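Local coordinates for protein acetyltransferase (Sinorhizobium meliloti, PDB 4JXR) that probably transfers an acetyl group from acetyl-CoA to an acceptor, as a GNAT-superfamily member of the phosphinothricin acetyltransferase type, at residues Thr5-Val10 with Tyr56-Asp61. Residues are numbered along the deposited sequence; the frame is centred on the assembly and turned at random. Where two conformers were deposited one is given.
Sequences TLRDAV and YVVALD
R7 and V58 pair at the edge of the GNAT sheet, where strand 5-8, outermost within the chain, runs antiparallel to strand 56-60. Their backbones exchange two hydrogen bonds: V58 N reaches R7 O at 2.8 Å, nearly straight at 175°, and R7 N gives the longer return bond to V58 O. Past the strand end, A9 N still binds Y56 O (2.8 Å), and A9 CB lies 3.6 Å from Y56 CD1. At the other end L60 N donates to T5 O (2.9 Å), and beyond it a water accepts from T5 N and donates to L60 O. CG of R7, between backbone N and carbonyl carbon (chi1 61°), comes to 3.9 Å from V58 CG2, and the chain runs on beside V58, whose CG2 sits over one guanidinium face, toward its rim, 3.6 Å from NH1. L60 crosses it at about a right angle, CD1 3.8 Å from NE. NH1 also donates to D8 O and forms a salt bridge with D13. On the face toward helix 100-115, L6 CD2 meets A59 CB at 3.7 Å. D8 points away, yet its OD1 passes V57 CG1 and forms a salt bridge with R111 of that helix. Backbone bonds thus hold the edge strand, while D13 and R111 probably offset the charges of R7 and D8.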
loop_
_atom_site.group_PDB
_atom_site.type_symbol
_atom_site.label_atom_id
_atom_site.label_comp_id
_atom_site.label_asym_id
_atom_site.label_seq_id
_atom_site.Cartn_x
_atom_site.Cartn_y
_atom_site.Cartn_z
ATOM N N THR A 5 -5.744 29.919 -4.779
ATOM C CA THR A 5 -4.370 30.384 -4.830
ATOM C C THR A 5 -3.476 29.258 -4.356
ATOM O O THR A 5 -3.459 28.952 -3.171
ATOM C CB THR A 5 -4.193 31.627 -3.955
ATOM O OG1 THR A 5 -5.140 32.648 -4.370
ATOM C CG2 THR A 5 -2.807 32.126 -4.021
ATOM N N LEU A 6 -2.742 28.662 -5.278
ATOM C CA LEU A 6 -1.872 27.567 -4.967
ATOM C C LEU A 6 -0.442 27.952 -5.221
ATOM O O LEU A 6 -0.144 28.793 -6.100
ATOM C CB LEU A 6 -2.182 26.340 -5.866
ATOM C CG LEU A 6 -3.602 25.845 -5.916
ATOM C CD1 LEU A 6 -3.654 24.551 -6.696
ATOM C CD2 LEU A 6 -4.234 25.684 -4.564
ATOM N N ARG A 7 0.499 27.323 -4.529
ATOM C CA ARG A 7 1.890 27.403 -4.856
ATOM C C ARG A 7 2.591 26.171 -4.264
ATOM O O ARG A 7 2.029 25.480 -3.404
ATOM C CB ARG A 7 2.543 28.717 -4.339
ATOM C CG ARG A 7 2.475 28.865 -2.823
ATOM C CD ARG A 7 3.466 29.893 -2.317
ATOM N NE ARG A 7 3.328 30.199 -0.904
ATOM C CZ ARG A 7 3.684 29.379 0.087
ATOM N NH1 ARG A 7 4.351 28.249 -0.143
ATOM N NH2 ARG A 7 3.449 29.717 1.340
ATOM N N ASP A 8 3.831 25.939 -4.658
ATOM C CA ASP A 8 4.547 24.859 -4.097
ATOM C C ASP A 8 4.852 25.094 -2.636
ATOM O O ASP A 8 5.137 26.243 -2.205
ATOM C CB ASP A 8 5.833 24.553 -4.874
ATOM C CG ASP A 8 5.547 23.708 -6.109
ATOM O OD1 ASP A 8 4.433 23.775 -6.619
ATOM O OD2 ASP A 8 6.452 22.965 -6.513
ATOM N N ALA A 9 4.837 24.041 -1.842
ATOM C CA ALA A 9 5.186 24.126 -0.447
ATOM C C ALA A 9 6.669 24.376 -0.271
ATOM O O ALA A 9 7.491 23.864 -1.023
ATOM C CB ALA A 9 4.823 22.799 0.225
ATOM N N VAL A 10 7.014 25.083 0.801
ATOM C CA VAL A 10 8.395 25.312 1.202
ATOM C C VAL A 10 8.507 24.965 2.658
ATOM O O VAL A 10 7.511 24.834 3.404
ATOM C CB VAL A 10 8.851 26.777 0.902
ATOM C CG1 VAL A 10 8.841 27.015 -0.604
ATOM C CG2 VAL A 10 8.013 27.761 1.637
ATOM N N TYR A 56 4.499 18.882 -4.171
ATOM C CA TYR A 56 3.960 19.105 -2.821
ATOM C C TYR A 56 3.535 20.566 -2.791
ATOM O O TYR A 56 4.394 21.465 -2.973
ATOM C CB TYR A 56 5.037 18.766 -1.786
ATOM C CG TYR A 56 4.569 18.532 -0.367
ATOM C CD1 TYR A 56 3.668 19.388 0.273
ATOM C CD2 TYR A 56 5.031 17.469 0.374
ATOM C CE1 TYR A 56 3.291 19.169 1.595
ATOM C CE2 TYR A 56 4.678 17.246 1.677
ATOM C CZ TYR A 56 3.811 18.141 2.300
ATOM O OH TYR A 56 3.421 17.988 3.629
ATOM N N VAL A 57 2.245 20.826 -2.655
ATOM C CA VAL A 57 1.666 22.129 -2.855
ATOM C C VAL A 57 0.778 22.556 -1.696
ATOM O O VAL A 57 0.303 21.721 -0.913
ATOM C CB VAL A 57 0.897 22.183 -4.211
ATOM C CG1 VAL A 57 1.794 21.767 -5.400
ATOM C CG2 VAL A 57 -0.309 21.317 -4.194
ATOM N N VAL A 58 0.613 23.853 -1.574
ATOM C CA VAL A 58 -0.279 24.431 -0.588
ATOM C C VAL A 58 -1.317 25.316 -1.275
ATOM O O VAL A 58 -1.085 25.865 -2.354
ATOM C CB VAL A 58 0.470 25.246 0.482
ATOM C CG1 VAL A 58 1.335 24.335 1.345
ATOM C CG2 VAL A 58 1.323 26.358 -0.134
ATOM N N ALA A 59 -2.442 25.442 -0.589
ATOM C CA ALA A 59 -3.497 26.414 -0.913
ATOM C C ALA A 59 -3.469 27.514 0.149
ATOM O O ALA A 59 -3.300 27.233 1.334
ATOM C CB ALA A 59 -4.873 25.767 -0.919
ATOM N N LEU A 60 -3.632 28.734 -0.317
ATOM C CA LEU A 60 -3.535 29.919 0.528
ATOM C C LEU A 60 -4.842 30.662 0.584
ATOM O O LEU A 60 -5.599 30.721 -0.377
ATOM C CB LEU A 60 -2.538 30.902 -0.088
ATOM C CG LEU A 60 -1.152 30.354 -0.422
ATOM C CD1 LEU A 60 -0.263 31.464 -0.997
ATOM C CD2 LEU A 60 -0.475 29.643 0.753
ATOM N N ASP A 61 -5.091 31.292 1.725
ATOM C CA ASP A 61 -6.174 32.271 1.828
ATOM C C ASP A 61 -5.737 33.609 1.250
ATOM O O ASP A 61 -4.646 33.758 0.743
ATOM C CB ASP A 61 -6.690 32.321 3.287
ATOM C CG ASP A 61 -5.754 33.088 4.272
ATOM O OD1 ASP A 61 -4.807 33.716 3.827
ATOM O OD2 ASP A 61 -6.005 33.029 5.502
HETATM O O HOH W 1 -6.873 29.041 -2.235
HETATM O O HOH W 2 -6.844 32.765 -1.810
HETATM O O HOH W 3 6.779 20.631 -4.972
HETATM O O HOH W 4 7.736 21.550 -2.539
#